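Local structure of Amuc_1102 (Akkermansia muciniphila, 7DSZ) at the interface of chains A and B. The protein adopts an immunoglobulin-like fold related to archaeal type IV pilus proteins and may therefore take part in a pilus-like surface assembly. Coordinates in Å, arbitrary orientation; residue numbers count along the deposited sequence, not the author numbering. Chains: chain A/B, Amuc_1102.

Contact 1: the interface of chains A and B. Residues chain A 190-191; chain B 33-35, 46-49.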
loop_
_atom_site.group_PDB
_atom_site.type_symbol
_atom_site.label_atom_id
_atom_site.label_comp_id
_atom_site.label_asym_id
_atom_site.label_seq_id
_atom_site.Cartn_x
_atom_site.Cartn_y
_atom_site.Cartn_z
ATOM N N TYR A 190 10.381 -2.467 -13.692
ATOM C CA TYR A 190 10.941 -2.696 -12.368
ATOM C C TYR A 190 12.460 -2.568 -12.370
ATOM O O TYR A 190 13.040 -2.147 -11.363
ATOM C CB TYR A 190 10.494 -4.056 -11.811
ATOM C CG TYR A 190 10.325 -5.181 -12.813
ATOM C CD1 TYR A 190 11.405 -5.977 -13.187
ATOM C CD2 TYR A 190 9.074 -5.487 -13.342
ATOM C CE1 TYR A 190 11.250 -7.018 -14.086
ATOM C CE2 TYR A 190 8.911 -6.531 -14.240
ATOM C CZ TYR A 190 10.005 -7.288 -14.608
ATOM O OH TYR A 190 9.850 -8.324 -15.499
ATOM N N ASP A 191 13.115 -2.883 -13.490
ATOM C CA ASP A 191 14.573 -2.802 -13.550
ATOM C C ASP A 191 15.100 -1.373 -13.637
ATOM O O ASP A 191 16.305 -1.165 -13.482
ATOM C CB ASP A 191 15.097 -3.615 -14.740
ATOM C CG ASP A 191 15.084 -5.107 -14.467
ATOM O OD1 ASP A 191 15.096 -5.471 -13.275
ATOM O OD2 ASP A 191 15.053 -5.913 -15.427
ATOM N N SER B 33 9.177 -12.415 -11.148
ATOM C CA SER B 33 8.154 -11.384 -11.052
ATOM C C SER B 33 7.246 -11.487 -12.269
ATOM O O SER B 33 7.741 -11.666 -13.391
ATOM C CB SER B 33 8.766 -9.988 -10.949
ATOM O OG SER B 33 9.844 -9.812 -11.849
ATOM N N PRO B 34 5.931 -11.418 -12.094
ATOM C CA PRO B 34 5.034 -11.514 -13.247
ATOM C C PRO B 34 5.288 -10.374 -14.218
ATOM O O PRO B 34 5.506 -9.227 -13.819
ATOM C CB PRO B 34 3.636 -11.423 -12.625
ATOM C CG PRO B 34 3.836 -11.640 -11.155
ATOM C CD PRO B 34 5.205 -11.163 -10.840
ATOM N N ASN B 35 5.304 -10.704 -15.501
ATOM C CA ASN B 35 5.241 -9.691 -16.548
ATOM C C ASN B 35 3.767 -9.533 -16.886
ATOM O O ASN B 35 3.192 -10.353 -17.602
ATOM C CB ASN B 35 6.066 -10.094 -17.766
ATOM C CG ASN B 35 7.476 -9.545 -17.719
ATOM O OD1 ASN B 35 7.725 -8.487 -17.134
ATOM N ND2 ASN B 35 8.410 -10.262 -18.334
ATOM N N PRO B 46 10.731 -6.966 -20.304
ATOM C CA PRO B 46 11.944 -7.131 -19.493
ATOM C C PRO B 46 12.183 -8.588 -19.128
ATOM O O PRO B 46 11.271 -9.418 -19.120
ATOM C CB PRO B 46 11.660 -6.292 -18.237
ATOM C CG PRO B 46 10.390 -5.518 -18.530
ATOM C CD PRO B 46 9.643 -6.331 -19.542
ATOM N N LYS B 47 13.436 -8.894 -18.829
ATOM C CA LYS B 47 13.754 -10.206 -18.282
ATOM C C LYS B 47 13.304 -10.239 -16.826
ATOM O O LYS B 47 13.755 -9.402 -16.029
ATOM C CB LYS B 47 15.249 -10.511 -18.403
ATOM C CG LYS B 47 16.174 -9.408 -17.898
ATOM C CD LYS B 47 17.608 -9.912 -17.763
ATOM C CE LYS B 47 18.556 -8.791 -17.358
ATOM N NZ LYS B 47 19.949 -9.282 -17.147
ATOM N N PRO B 48 12.406 -11.144 -16.442
ATOM C CA PRO B 48 11.911 -11.140 -15.060
ATOM C C PRO B 48 13.028 -11.449 -14.073
ATOM O O PRO B 48 13.868 -12.324 -14.303
ATOM C CB PRO B 48 10.839 -12.238 -15.061
ATOM C CG PRO B 48 10.470 -12.421 -16.506
ATOM C CD PRO B 48 11.725 -12.146 -17.277
ATOM N N LYS B 49 13.045 -10.703 -12.975
ATOM C CA LYS B 49 13.959 -10.992 -11.884
ATOM C C LYS B 49 13.313 -11.974 -10.909
ATOM O O LYS B 49 12.110 -12.233 -10.955
ATOM C CB LYS B 49 14.370 -9.708 -11.179
ATOM C CG LYS B 49 15.177 -8.783 -12.069
ATOM C CD LYS B 49 15.770 -7.652 -11.271
ATOM C CE LYS B 49 14.682 -6.843 -10.590
ATOM N NZ LYS B 49 15.148 -5.444 -10.314
#
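Between two copies of this immunoglobulin-like protein, a short 3-10 helix of one chain, 190-192, sets a tyrosine into a proline-rich loop surface of the other; whether the pairing occurs outside the crystal the structure alone does not show. A:Tyr190 has 125 Å² of its surface hidden by chain B, the largest share in this patch. Its CG is skewed toward the backbone N (chi1 34°), and the ring points phenol-first between the 33-35 and 46-49 segments. On one face lies the hydroxyl of B:Ser33, OG 3.7 Å from CZ of A:Tyr190 and shifted toward the rim; at the ring edge, in plane, sits the carbonyl O of B:Lys47. The phenol OH donates a hydrogen bond to the amide oxygen OD1 of B:Asn35 at 2.7 Å, meeting it 38° out of the carbonyl plane, not on a lone pair; the side chains cross at about a right angle, with ring and amide planes 22° apart. That amide is held in its own plane: ND2 of B:Asn35 gives a fairly straight hydrogen bond to O of B:Pro46 at 3.1 Å, which fixes its rotation and presents OD1 to the phenol. Beside the ring, A:Asp191 and B:Lys49 meet tip to tip in a salt bridge, NZ of B:Lys49 lying 3.0 Å from the carboxylate OD1 of A:Asp191, with weak hydrogen-bond geometry. The lysine chain bends at chi3, curling its end toward the carboxylate.

Contact 2: the interface of chains A and B. Residues chain A 101-102, 195, 197-198; chain B 116, 118-119, 173-174, 176, 178.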
loop_
_atom_site.group_PDB
_atom_site.type_symbol
_atom_site.label_atom_id
_atom_site.label_comp_id
_atom_site.label_asym_id
_atom_site.label_seq_id
_atom_site.Cartn_x
_atom_site.Cartn_y
_atom_site.Cartn_z
ATOM N N VAL A 101 16.019 1.447 -1.185
ATOM C CA VAL A 101 16.841 0.485 -0.462
ATOM C C VAL A 101 17.555 -0.417 -1.455
ATOM O O VAL A 101 17.079 -0.645 -2.570
ATOM C CB VAL A 101 16.016 -0.352 0.542
ATOM C CG1 VAL A 101 15.573 0.514 1.707
ATOM C CG2 VAL A 101 14.817 -1.015 -0.143
ATOM N N ASN A 102 18.696 -0.961 -1.028
ATOM C CA ASN A 102 19.552 -1.771 -1.892
ATOM C C ASN A 102 19.880 -1.011 -3.172
ATOM O O ASN A 102 19.526 -1.423 -4.276
ATOM C CB ASN A 102 18.905 -3.118 -2.238
ATOM C CG ASN A 102 18.591 -3.951 -1.019
ATOM O OD1 ASN A 102 19.300 -3.904 -0.004
ATOM N ND2 ASN A 102 17.510 -4.724 -1.107
ATOM N N GLU A 195 14.518 -0.538 -5.417
ATOM C CA GLU A 195 13.386 -0.849 -4.552
ATOM C C GLU A 195 13.068 0.328 -3.629
ATOM O O GLU A 195 13.965 1.022 -3.142
ATOM C CB GLU A 195 13.719 -2.112 -3.737
ATOM C CG GLU A 195 12.706 -2.493 -2.658
ATOM C CD GLU A 195 13.183 -3.712 -1.869
ATOM O OE1 GLU A 195 14.277 -4.233 -2.196
ATOM O OE2 GLU A 195 12.465 -4.142 -0.940
ATOM N N MET A 197 11.474 1.683 -0.083
ATOM C CA MET A 197 11.166 1.220 1.263
ATOM C C MET A 197 9.726 1.575 1.621
ATOM O O MET A 197 9.313 2.728 1.482
ATOM C CB MET A 197 12.117 1.848 2.273
ATOM C CG MET A 197 11.706 1.570 3.688
ATOM S SD MET A 197 12.529 0.090 4.264
ATOM C CE MET A 197 14.059 0.832 4.848
ATOM N N ARG A 198 8.966 0.584 2.081
ATOM C CA ARG A 198 7.552 0.777 2.399
ATOM C C ARG A 198 7.406 1.623 3.665
ATOM O O ARG A 198 8.369 1.802 4.411
ATOM C CB ARG A 198 6.866 -0.580 2.585
ATOM C CG ARG A 198 6.842 -1.462 1.343
ATOM C CD ARG A 198 5.605 -1.195 0.506
ATOM N NE ARG A 198 5.690 -1.824 -0.810
ATOM C CZ ARG A 198 4.680 -1.872 -1.674
ATOM N NH1 ARG A 198 3.511 -1.334 -1.354
ATOM N NH2 ARG A 198 4.831 -2.461 -2.855
ATOM N N SER B 116 13.025 -9.084 -1.939
ATOM C CA SER B 116 13.057 -8.563 -3.292
ATOM C C SER B 116 14.231 -9.152 -4.074
ATOM O O SER B 116 15.180 -9.675 -3.486
ATOM C CB SER B 116 13.206 -7.046 -3.259
ATOM O OG SER B 116 14.509 -6.755 -2.770
ATOM N N SER B 118 16.595 -7.497 -5.508
ATOM C CA SER B 118 17.821 -6.786 -5.150
ATOM C C SER B 118 18.327 -7.194 -3.770
ATOM O O SER B 118 19.541 -7.194 -3.529
ATOM C CB SER B 118 17.603 -5.273 -5.231
ATOM O OG SER B 118 16.701 -4.797 -4.241
ATOM N N SER B 119 17.429 -7.555 -2.849
ATOM C CA SER B 119 17.887 -8.101 -1.576
ATOM C C SER B 119 18.631 -9.412 -1.792
ATOM O O SER B 119 19.722 -9.618 -1.244
ATOM C CB SER B 119 16.705 -8.309 -0.618
ATOM O OG SER B 119 16.311 -7.090 -0.005
ATOM N N SER B 173 16.556 -3.412 9.679
ATOM C CA SER B 173 15.381 -3.121 8.866
ATOM C C SER B 173 15.702 -3.059 7.385
ATOM O O SER B 173 14.775 -3.082 6.557
ATOM C CB SER B 173 14.749 -1.797 9.295
ATOM O OG SER B 173 14.119 -1.925 10.551
ATOM N N TYR B 174 16.981 -2.981 7.030
ATOM C CA TYR B 174 17.365 -3.115 5.638
ATOM C C TYR B 174 17.184 -4.564 5.207
ATOM O O TYR B 174 16.838 -5.431 6.011
ATOM C CB TYR B 174 18.791 -2.605 5.435
ATOM C CG TYR B 174 18.850 -1.116 5.726
ATOM C CD1 TYR B 174 18.027 -0.227 5.029
ATOM C CD2 TYR B 174 19.683 -0.604 6.704
ATOM C CE1 TYR B 174 18.054 1.126 5.287
ATOM C CE2 TYR B 174 19.716 0.756 6.973
ATOM C CZ TYR B 174 18.901 1.615 6.259
ATOM O OH TYR B 174 18.925 2.965 6.516
ATOM N N PRO B 176 14.560 -5.495 3.467
ATOM C CA PRO B 176 13.250 -5.607 4.131
ATOM C C PRO B 176 12.481 -6.851 3.687
ATOM O O PRO B 176 12.380 -7.160 2.495
ATOM C CB PRO B 176 12.525 -4.312 3.724
ATOM C CG PRO B 176 13.202 -3.862 2.482
ATOM C CD PRO B 176 14.641 -4.331 2.567
ATOM N N LEU B 178 8.962 -8.568 3.091
ATOM C CA LEU B 178 7.769 -7.966 2.529
ATOM C C LEU B 178 6.618 -8.951 2.629
ATOM O O LEU B 178 6.803 -10.146 2.382
ATOM C CB LEU B 178 8.019 -7.597 1.075
ATOM C CG LEU B 178 9.182 -6.610 0.876
ATOM C CD1 LEU B 178 9.564 -6.528 -0.600
ATOM C CD2 LEU B 178 8.773 -5.247 1.383
HETATM O O HOH W 1 13.553 -6.874 0.142
HETATM O O HOH W 2 16.952 -2.121 -5.276
#
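The carboxamide of A:Asn102, the carboxylate of A:Glu195 and the ring of B:Tyr174 are the flat groups of this patch, where chain A's strand ends meet the start of helix 117-124 and the 173-178 loop of chain B in a pairing of immunoglobulin-like domains that the structure alone does not show to be biological. Nearly in the amide plane of A:Asn102, ND2 donates to two serine hydroxyls: OG of B:Ser119 at 2.9 Å and OG of B:Ser118 at 3.2 Å, the second bond being the straighter (154° at H). The carboxylate of A:Glu195 is met from above its plane by OG of B:Ser116, which donates to OE1 at 2.6 Å. A:Glu195 puts the group there with CG anti to the backbone N (chi1 173°) and an extended chain beyond. Its other oxygen, OE2, faces apolar carbons tip to tip, CG of B:Pro176 and CD1 of B:Leu178. The ring of B:Tyr174 is touched at CE1 and CD1 by the methyl CE of A:Met197, whose chain bends at chi2 and chi3 and crosses the tyrosine at about a right angle. Behind the first contacts, B:Ser116 is the N-cap of helix 117-124, its OG accepting from the backbone N of B:Ser119 at 3.0 Å; the positive helix end may favour the carboxylate of A:Glu195. Water 1 joins OE2 of A:Glu195 to N and OG of B:Ser116, OG of B:Ser119 and the carbonyl O of B:Pro176. Water 2 bridges the chains as well, bonded to OG of B:Ser118, to the carbonyl O atoms of A:Val101 and A:Asn102, and, at 2.9 Å, to the backbone N of A:Glu195.

Contact 1 and contact 2 lie about 16 Å apart, measured between the centres of their C-alpha atoms, and share no residue. On chain A they are linked through the C-terminal stretch: the 3-10 helix 190-192 serves contact 1, and strand 195-196 with the loop beyond it serves contact 2, joined there by the end of strand 91-101. Chain B answers with separate segments, the loop stretch between strands 27-32 and 50-63 in one case and helix 117-124 with the 173-178 loop in the other. The two chains thus present different surfaces within each patch, consistent with the inexact two-fold of the whole interface.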